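Local coordinates for oligopeptide-binding protein AppA (Bacillus subtilis, PDB 1XOC) that binds oligopeptides, including tetra- and pentapeptides, as a component of an ABC-type oligopeptide permease that supports sporulation and genetic competence, at residues A227-L232 with K248-F253; T218-P223 with G235-F240. All coordinates share one frame; numbering follows the deposited sequence.

Contact 1 (A227-L232 with K248-F253)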
ATOM      1  N   ALA A 227      -7.130  -6.198  21.214  1.00 32.36           N
ATOM      2  CA  ALA A 227      -7.146  -7.648  21.347  1.00 31.71           C
ATOM      3  C   ALA A 227      -5.833  -8.257  20.896  1.00 30.70           C
ATOM      4  O   ALA A 227      -5.366  -9.209  21.516  1.00 29.58           O
ATOM      5  CB  ALA A 227      -8.332  -8.260  20.569  1.00 31.47           C
ATOM      6  N   ALA A 228      -5.225  -7.710  19.837  1.00 30.25           N
ATOM      7  CA  ALA A 228      -3.975  -8.219  19.322  1.00 30.67           C
ATOM      8  C   ALA A 228      -2.878  -7.957  20.328  1.00 30.74           C
ATOM      9  O   ALA A 228      -2.000  -8.786  20.528  1.00 31.70           O
ATOM     10  CB  ALA A 228      -3.628  -7.541  18.016  1.00 30.47           C
ATOM     11  N   GLU A 229      -2.895  -6.786  20.938  1.00 30.48           N
ATOM     12  CA  GLU A 229      -1.923  -6.477  22.003  1.00 31.23           C
ATOM     13  C   GLU A 229      -2.046  -7.436  23.185  1.00 31.00           C
ATOM     14  O   GLU A 229      -1.038  -7.941  23.697  1.00 30.44           O
ATOM     15  CB  GLU A 229      -2.058  -5.027  22.452  1.00 32.86           C
ATOM     16  CG  GLU A 229      -1.544  -4.089  21.409  1.00 37.12           C
ATOM     17  CD  GLU A 229      -0.101  -4.382  21.051  1.00 47.59           C
ATOM     18  OE1 GLU A 229       0.612  -5.032  21.866  1.00 55.65           O
ATOM     19  OE2 GLU A 229       0.337  -3.969  19.955  1.00 53.92           O
ATOM     20  N   ALA A 230      -3.274  -7.716  23.595  1.00 30.30           N
ATOM     21  CA  ALA A 230      -3.513  -8.728  24.627  1.00 30.07           C
ATOM     22  C   ALA A 230      -3.000 -10.119  24.235  1.00 29.83           C
ATOM     23  O   ALA A 230      -2.467 -10.838  25.081  1.00 29.55           O
ATOM     24  CB  ALA A 230      -4.984  -8.808  24.949  1.00 29.94           C
ATOM     25  N   GLN A 231      -3.175 -10.514  22.973  1.00 28.98           N
ATOM     26  CA  GLN A 231      -2.670 -11.816  22.514  1.00 29.29           C
ATOM     27  C   GLN A 231      -1.160 -11.871  22.506  1.00 29.51           C
ATOM     28  O   GLN A 231      -0.579 -12.907  22.794  1.00 29.98           O
ATOM     29  CB  GLN A 231      -3.199 -12.164  21.144  1.00 28.90           C
ATOM     30  CG  GLN A 231      -4.685 -12.464  21.184  1.00 28.61           C
ATOM     31  CD  GLN A 231      -5.204 -13.111  19.939  1.00 30.53           C
ATOM     32  OE1 GLN A 231      -6.387 -12.955  19.599  1.00 35.12           O
ATOM     33  NE2 GLN A 231      -4.352 -13.821  19.237  1.00 29.25           N
ATOM     34  N   LEU A 232      -0.536 -10.755  22.137  1.00 29.94           N
ATOM     35  CA  LEU A 232       0.910 -10.613  22.187  1.00 30.46           C
ATOM     36  C   LEU A 232       1.451 -10.817  23.606  1.00 30.92           C
ATOM     37  O   LEU A 232       2.421 -11.554  23.816  1.00 30.64           O
ATOM     38  CB  LEU A 232       1.281  -9.218  21.676  1.00 30.04           C
ATOM     39  CG  LEU A 232       2.760  -9.010  21.416  1.00 30.28           C
ATOM     40  CD1 LEU A 232       3.314  -9.861  20.319  1.00 30.87           C
ATOM     41  CD2 LEU A 232       2.988  -7.519  21.090  1.00 31.24           C
ATOM     42  N   LYS A 248       4.766   1.514  25.801  1.00 31.68           N
ATOM     43  CA  LYS A 248       5.286   1.346  27.151  1.00 33.45           C
ATOM     44  C   LYS A 248       4.693   0.120  27.833  1.00 33.27           C
ATOM     45  O   LYS A 248       5.342  -0.493  28.673  1.00 34.18           O
ATOM     46  CB  LYS A 248       5.097   2.601  27.976  1.00 34.02           C
ATOM     47  CG  LYS A 248       6.026   3.697  27.503  1.00 36.25           C
ATOM     48  CD  LYS A 248       6.289   4.713  28.563  1.00 37.34           C
ATOM     49  CE  LYS A 248       5.095   5.621  28.821  1.00 40.32           C
ATOM     50  NZ  LYS A 248       5.415   6.587  29.914  1.00 41.37           N
ATOM     51  N   THR A 249       3.478  -0.243  27.447  1.00 33.26           N
ATOM     52  CA  THR A 249       2.873  -1.484  27.906  1.00 33.39           C
ATOM     53  C   THR A 249       3.627  -2.691  27.325  1.00 32.45           C
ATOM     54  O   THR A 249       4.097  -3.577  28.065  1.00 32.52           O
ATOM     55  CB  THR A 249       1.375  -1.520  27.516  1.00 33.38           C
ATOM     56  OG1 THR A 249       0.712  -0.423  28.147  1.00 36.25           O
ATOM     57  CG2 THR A 249       0.714  -2.813  27.981  1.00 34.44           C
ATOM     58  N   ALA A 250       3.767  -2.709  26.007  1.00 31.93           N
ATOM     59  CA  ALA A 250       4.310  -3.870  25.312  1.00 31.86           C
ATOM     60  C   ALA A 250       5.791  -4.099  25.567  1.00 32.20           C
ATOM     61  O   ALA A 250       6.256  -5.235  25.535  1.00 31.84           O
ATOM     62  CB  ALA A 250       4.035  -3.776  23.828  1.00 31.76           C
ATOM     63  N   GLU A 251       6.542  -3.040  25.815  1.00 32.66           N
ATOM     64  CA  GLU A 251       7.964  -3.202  26.043  1.00 33.58           C
ATOM     65  C   GLU A 251       8.250  -3.999  27.318  1.00 34.25           C
ATOM     66  O   GLU A 251       9.351  -4.507  27.470  1.00 35.36           O
ATOM     67  CB  GLU A 251       8.708  -1.848  26.038  1.00 33.90           C
ATOM     68  CG  GLU A 251       8.547  -1.020  27.253  1.00 34.56           C
ATOM     69  CD  GLU A 251       9.498   0.200  27.295  1.00 34.80           C
ATOM     70  OE1 GLU A 251      10.593   0.157  26.678  1.00 35.54           O
ATOM     71  OE2 GLU A 251       9.135   1.191  27.962  1.00 36.54           O
ATOM     72  N   LYS A 252       7.264  -4.115  28.210  1.00 33.72           N
ATOM     73  CA  LYS A 252       7.381  -4.915  29.423  1.00 34.69           C
ATOM     74  C   LYS A 252       7.015  -6.390  29.238  1.00 34.13           C
ATOM     75  O   LYS A 252       7.249  -7.195  30.146  1.00 33.61           O
ATOM     76  CB  LYS A 252       6.455  -4.350  30.478  1.00 34.94           C
ATOM     77  CG  LYS A 252       6.801  -2.945  30.926  1.00 36.74           C
ATOM     78  CD  LYS A 252       5.742  -2.433  31.910  1.00 38.03           C
ATOM     79  CE  LYS A 252       5.983  -0.981  32.306  1.00 40.30           C
ATOM     80  NZ  LYS A 252       7.119  -0.818  33.281  1.00 45.20           N
ATOM     81  N   PHE A 253       6.434  -6.743  28.095  1.00 33.83           N
ATOM     82  CA  PHE A 253       5.951  -8.109  27.867  1.00 34.50           C
ATOM     83  C   PHE A 253       7.120  -9.070  27.824  1.00 35.27           C
ATOM     84  O   PHE A 253       8.219  -8.728  27.384  1.00 35.91           O
ATOM     85  CB  PHE A 253       5.205  -8.250  26.538  1.00 33.09           C
ATOM     86  CG  PHE A 253       3.894  -7.513  26.462  1.00 32.55           C
ATOM     87  CD1 PHE A 253       3.284  -6.977  27.580  1.00 32.03           C
ATOM     88  CD2 PHE A 253       3.260  -7.381  25.234  1.00 30.07           C
ATOM     89  CE1 PHE A 253       2.067  -6.302  27.481  1.00 32.22           C
ATOM     90  CE2 PHE A 253       2.043  -6.714  25.120  1.00 30.77           C
ATOM     91  CZ  PHE A 253       1.452  -6.169  26.236  1.00 31.84           C
TER
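Glu229 and Leu232, one turn apart on helix 225-234, face Ala250 and Phe253 of segment 248-253, with Glu229 CA 7.5 Å from Ala250 CA and no backbone hydrogen bond between the segments. A type I turn from Ala250 to Phe253, in which Phe253 N bonds to Ala250 O at 3.0 Å, folds the Phe253 ring back over its own turn, and Ala250 CA sits 3.5 Å above the ring plane, over its centre. The CE2 corner then meets the Glu229 backbone, Phe253 CE2 lying 3.6 Å from Glu229 O in an oblique approach. Leu232, its CG anti to the backbone N (chi1 -169°), brings CD2 to the ring edge near its plane, 4.2 Å from Phe253 CD2. Glu229 bends at chi2 (-57°), which swings OE1 to 3.9 Å from Phe253 CE2 and 4.1 Å from Ala250 CB; carboxylate and ring planes stand 36° apart. An alanine in place of Phe253 would probably strip Leu232 CD2 and Glu229 O of their aromatic neighbour and open a gap between helix 225-234 and the turn 250-253. With no hydrogen bond across it, the contact holds that helix to the turn by van der Waals contact, and the buried Glu229 side chain also meets Phe240, Val242 and Pro243.

Contact 2 (T218-P223 with G235-F240)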
ATOM      1  N   THR A 218       2.138 -18.133  10.494  1.00 29.55           N
ATOM      2  CA  THR A 218       0.701 -17.999  10.567  1.00 30.00           C
ATOM      3  C   THR A 218       0.339 -16.520  10.608  1.00 30.36           C
ATOM      4  O   THR A 218       0.879 -15.780  11.395  1.00 31.39           O
ATOM      5  CB  THR A 218       0.190 -18.688  11.840  1.00 30.20           C
ATOM      6  OG1 THR A 218       0.505 -20.079  11.797  1.00 33.10           O
ATOM      7  CG2 THR A 218      -1.307 -18.639  11.905  1.00 31.65           C
ATOM      8  N   TYR A 219      -0.566 -16.113   9.735  1.00 30.00           N
ATOM      9  CA  TYR A 219      -1.012 -14.734   9.649  1.00 28.68           C
ATOM     10  C   TYR A 219      -2.385 -14.720  10.286  1.00 28.73           C
ATOM     11  O   TYR A 219      -3.337 -15.148   9.691  1.00 29.66           O
ATOM     12  CB  TYR A 219      -1.110 -14.322   8.178  1.00 30.35           C
ATOM     13  CG  TYR A 219      -1.122 -12.844   7.832  1.00 30.67           C
ATOM     14  CD1 TYR A 219      -2.291 -12.200   7.507  1.00 31.90           C
ATOM     15  CD2 TYR A 219       0.050 -12.125   7.752  1.00 29.72           C
ATOM     16  CE1 TYR A 219      -2.302 -10.886   7.155  1.00 30.06           C
ATOM     17  CE2 TYR A 219       0.043 -10.807   7.399  1.00 31.36           C
ATOM     18  CZ  TYR A 219      -1.128 -10.188   7.096  1.00 30.92           C
ATOM     19  OH  TYR A 219      -1.153  -8.867   6.736  1.00 33.06           O
ATOM     20  N   LYS A 220      -2.441 -14.234  11.512  1.00 28.80           N
ATOM     21  CA  LYS A 220      -3.624 -14.369  12.332  1.00 28.96           C
ATOM     22  C   LYS A 220      -4.427 -13.087  12.291  1.00 29.74           C
ATOM     23  O   LYS A 220      -3.932 -12.041  12.639  1.00 29.55           O
ATOM     24  CB  LYS A 220      -3.240 -14.714  13.764  1.00 28.97           C
ATOM     25  CG  LYS A 220      -4.431 -15.087  14.631  1.00 29.28           C
ATOM     26  CD  LYS A 220      -4.007 -15.546  16.002  1.00 30.19           C
ATOM     27  CE  LYS A 220      -5.220 -15.953  16.823  1.00 29.24           C
ATOM     28  NZ  LYS A 220      -4.813 -16.344  18.177  1.00 33.02           N
ATOM     29  N   VAL A 221      -5.674 -13.194  11.859  1.00 29.88           N
ATOM     30  CA  VAL A 221      -6.497 -12.024  11.669  1.00 30.24           C
ATOM     31  C   VAL A 221      -7.198 -11.636  12.960  1.00 29.71           C
ATOM     32  O   VAL A 221      -7.990 -12.393  13.499  1.00 29.10           O
ATOM     33  CB  VAL A 221      -7.532 -12.245  10.565  1.00 30.98           C
ATOM     34  CG1 VAL A 221      -8.271 -10.983  10.305  1.00 31.93           C
ATOM     35  CG2 VAL A 221      -6.859 -12.720   9.305  1.00 34.31           C
ATOM     36  N   ILE A 222      -6.884 -10.446  13.445  1.00 28.56           N
ATOM     37  CA  ILE A 222      -7.429  -9.945  14.683  1.00 28.91           C
ATOM     38  C   ILE A 222      -7.864  -8.495  14.460  1.00 28.76           C
ATOM     39  O   ILE A 222      -7.084  -7.588  14.693  1.00 29.93           O
ATOM     40  CB  ILE A 222      -6.386 -10.019  15.829  1.00 28.24           C
ATOM     41  CG1 ILE A 222      -5.731 -11.414  15.896  1.00 28.60           C
ATOM     42  CG2 ILE A 222      -7.032  -9.654  17.165  1.00 28.49           C
ATOM     43  CD1 ILE A 222      -4.575 -11.456  16.853  1.00 30.53           C
ATOM     44  N   PRO A 223      -9.102  -8.251  14.010  1.00 29.50           N
ATOM     45  CA  PRO A 223      -9.488  -6.862  13.665  1.00 29.04           C
ATOM     46  C   PRO A 223      -9.900  -6.022  14.868  1.00 28.79           C
ATOM     47  O   PRO A 223     -11.059  -5.585  14.992  1.00 27.43           O
ATOM     48  CB  PRO A 223     -10.593  -7.073  12.650  1.00 29.94           C
ATOM     49  CG  PRO A 223     -11.298  -8.229  13.211  1.00 31.22           C
ATOM     50  CD  PRO A 223     -10.218  -9.176  13.735  1.00 30.08           C
ATOM     51  N   GLY A 235       1.279 -14.509  24.503  1.00 32.66           N
ATOM     52  CA  GLY A 235       2.032 -15.445  23.679  1.00 32.86           C
ATOM     53  C   GLY A 235       1.239 -16.158  22.614  1.00 32.55           C
ATOM     54  O   GLY A 235       1.749 -17.064  21.968  1.00 34.24           O
ATOM     55  N   ASP A 236       0.011 -15.719  22.373  1.00 32.64           N
ATOM     56  CA  ASP A 236      -0.824 -16.291  21.325  1.00 32.75           C
ATOM     57  C   ASP A 236      -0.430 -15.786  19.924  1.00 31.99           C
ATOM     58  O   ASP A 236      -0.694 -16.450  18.932  1.00 31.94           O
ATOM     59  CB  ASP A 236      -2.297 -16.008  21.629  1.00 33.46           C
ATOM     60  CG  ASP A 236      -2.768 -16.725  22.878  1.00 36.99           C
ATOM     61  OD1 ASP A 236      -2.490 -17.933  22.966  1.00 38.79           O
ATOM     62  OD2 ASP A 236      -3.365 -16.077  23.775  1.00 41.61           O
ATOM     63  N   ILE A 237       0.167 -14.591  19.863  1.00 30.41           N
ATOM     64  CA  ILE A 237       0.911 -14.147  18.695  1.00 29.97           C
ATOM     65  C   ILE A 237       2.285 -13.736  19.198  1.00 29.23           C
ATOM     66  O   ILE A 237       2.463 -13.440  20.389  1.00 28.12           O
ATOM     67  CB  ILE A 237       0.228 -12.976  17.928  1.00 30.55           C
ATOM     68  CG1 ILE A 237       0.127 -11.698  18.755  1.00 29.12           C
ATOM     69  CG2 ILE A 237      -1.169 -13.404  17.456  1.00 28.95           C
ATOM     70  CD1 ILE A 237      -0.435 -10.492  17.997  1.00 30.74           C
ATOM     71  N   ASN A 238       3.253 -13.709  18.282  1.00 28.90           N
ATOM     72  CA  ASN A 238       4.609 -13.346  18.655  1.00 29.35           C
ATOM     73  C   ASN A 238       5.270 -12.357  17.723  1.00 29.46           C
ATOM     74  O   ASN A 238       6.481 -12.097  17.865  1.00 28.92           O
ATOM     75  CB  ASN A 238       5.469 -14.602  18.863  1.00 30.22           C
ATOM     76  CG  ASN A 238       5.518 -15.502  17.659  1.00 30.52           C
ATOM     77  OD1 ASN A 238       5.296 -15.092  16.545  1.00 32.16           O
ATOM     78  ND2 ASN A 238       5.854 -16.762  17.888  1.00 34.99           N
ATOM     79  N   PHE A 239       4.505 -11.757  16.806  1.00 29.49           N
ATOM     80  CA  PHE A 239       5.021 -10.712  15.917  1.00 29.14           C
ATOM     81  C   PHE A 239       3.876  -9.755  15.598  1.00 29.92           C
ATOM     82  O   PHE A 239       2.801 -10.200  15.168  1.00 28.72           O
ATOM     83  CB  PHE A 239       5.597 -11.338  14.648  1.00 29.60           C
ATOM     84  CG  PHE A 239       6.402 -10.381  13.795  1.00 30.19           C
ATOM     85  CD1 PHE A 239       5.758  -9.509  12.904  1.00 31.20           C
ATOM     86  CD2 PHE A 239       7.794 -10.328  13.891  1.00 30.27           C
ATOM     87  CE1 PHE A 239       6.481  -8.638  12.111  1.00 31.38           C
ATOM     88  CE2 PHE A 239       8.551  -9.427  13.114  1.00 30.18           C
ATOM     89  CZ  PHE A 239       7.895  -8.561  12.236  1.00 29.99           C
ATOM     90  N   PHE A 240       4.077  -8.457  15.838  1.00 29.74           N
ATOM     91  CA  PHE A 240       2.976  -7.496  15.715  1.00 29.71           C
ATOM     92  C   PHE A 240       3.508  -6.076  15.647  1.00 29.99           C
ATOM     93  O   PHE A 240       4.458  -5.745  16.350  1.00 29.27           O
ATOM     94  CB  PHE A 240       2.000  -7.644  16.907  1.00 29.99           C
ATOM     95  CG  PHE A 240       0.736  -6.856  16.745  1.00 29.78           C
ATOM     96  CD1 PHE A 240      -0.052  -7.047  15.637  1.00 30.61           C
ATOM     97  CD2 PHE A 240       0.385  -5.876  17.639  1.00 30.15           C
ATOM     98  CE1 PHE A 240      -1.218  -6.297  15.471  1.00 32.99           C
ATOM     99  CE2 PHE A 240      -0.785  -5.100  17.450  1.00 30.19           C
ATOM    100  CZ  PHE A 240      -1.555  -5.316  16.383  1.00 29.00           C
TER
HETATM  101  O   HOH W   1      -2.772 -18.120  18.312  1.00 32.92           O
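Lys220 and Ile222, at and just beyond the end of strand 216-221, meet Asp236 and Ile237 in the loop that follows a Schellman motif, where Gly235, with positive phi, closes helix 225-234. The strand belongs to the four-stranded mixed sheet, and the turn at the helix end lets the loop pack its side chains against those of the strand end. Apolar contacts centre on one methyl: Ile237 CG2 lies 3.8 Å from Lys220 CD, on the aliphatic shaft of the lysine, the two side chains crossing obliquely. Ile222 reaches toward the same methyl tip to tip, Ile237 CG2 being 4.0 Å from Ile222 CD1. Ile237 has CG1 between its backbone N and carbonyl carbon (chi1 64°), a rotation that turns CG2 to the strand side. Val25 of strand 23-28 touches both Lys220 and Ile237, and backbone bonds from Lys220 to Val26 and Ser28 tie this end of the strand into the sheet. Polar contact is indirect: the extended Lys220 chain carries its ammonium past the isoleucine, yet Lys220 NZ stays 5.6 Å from Asp236 OD1, too far for a salt bridge. One water instead accepts from Lys220 NZ at 2.7 Å and donates to Asp236 O, also at 2.7 Å.

The contacts interleave along the chain: 218-223, 227-232, 235-240, then 248-253, so helix 225-234 supplies one side of contact 1 and spans the gap between the two halves of contact 2. Their centres lie 11 Å apart. Gln231 O and Asp236 N form a probable hydrogen bond (2.9 Å) at the end of the helix, and the Gln231 side chain touches both Ile222 and Ile237. Contact 2 starts from the four-stranded mixed sheet; its loop runs into strand 240-241, which pairs with strand 483-496 of the large mixed sheet, and segment 248-253 comes last, packing on another flank of the helix. Together they pack one helix among elements leading from one sheet of this solute-binding protein to another.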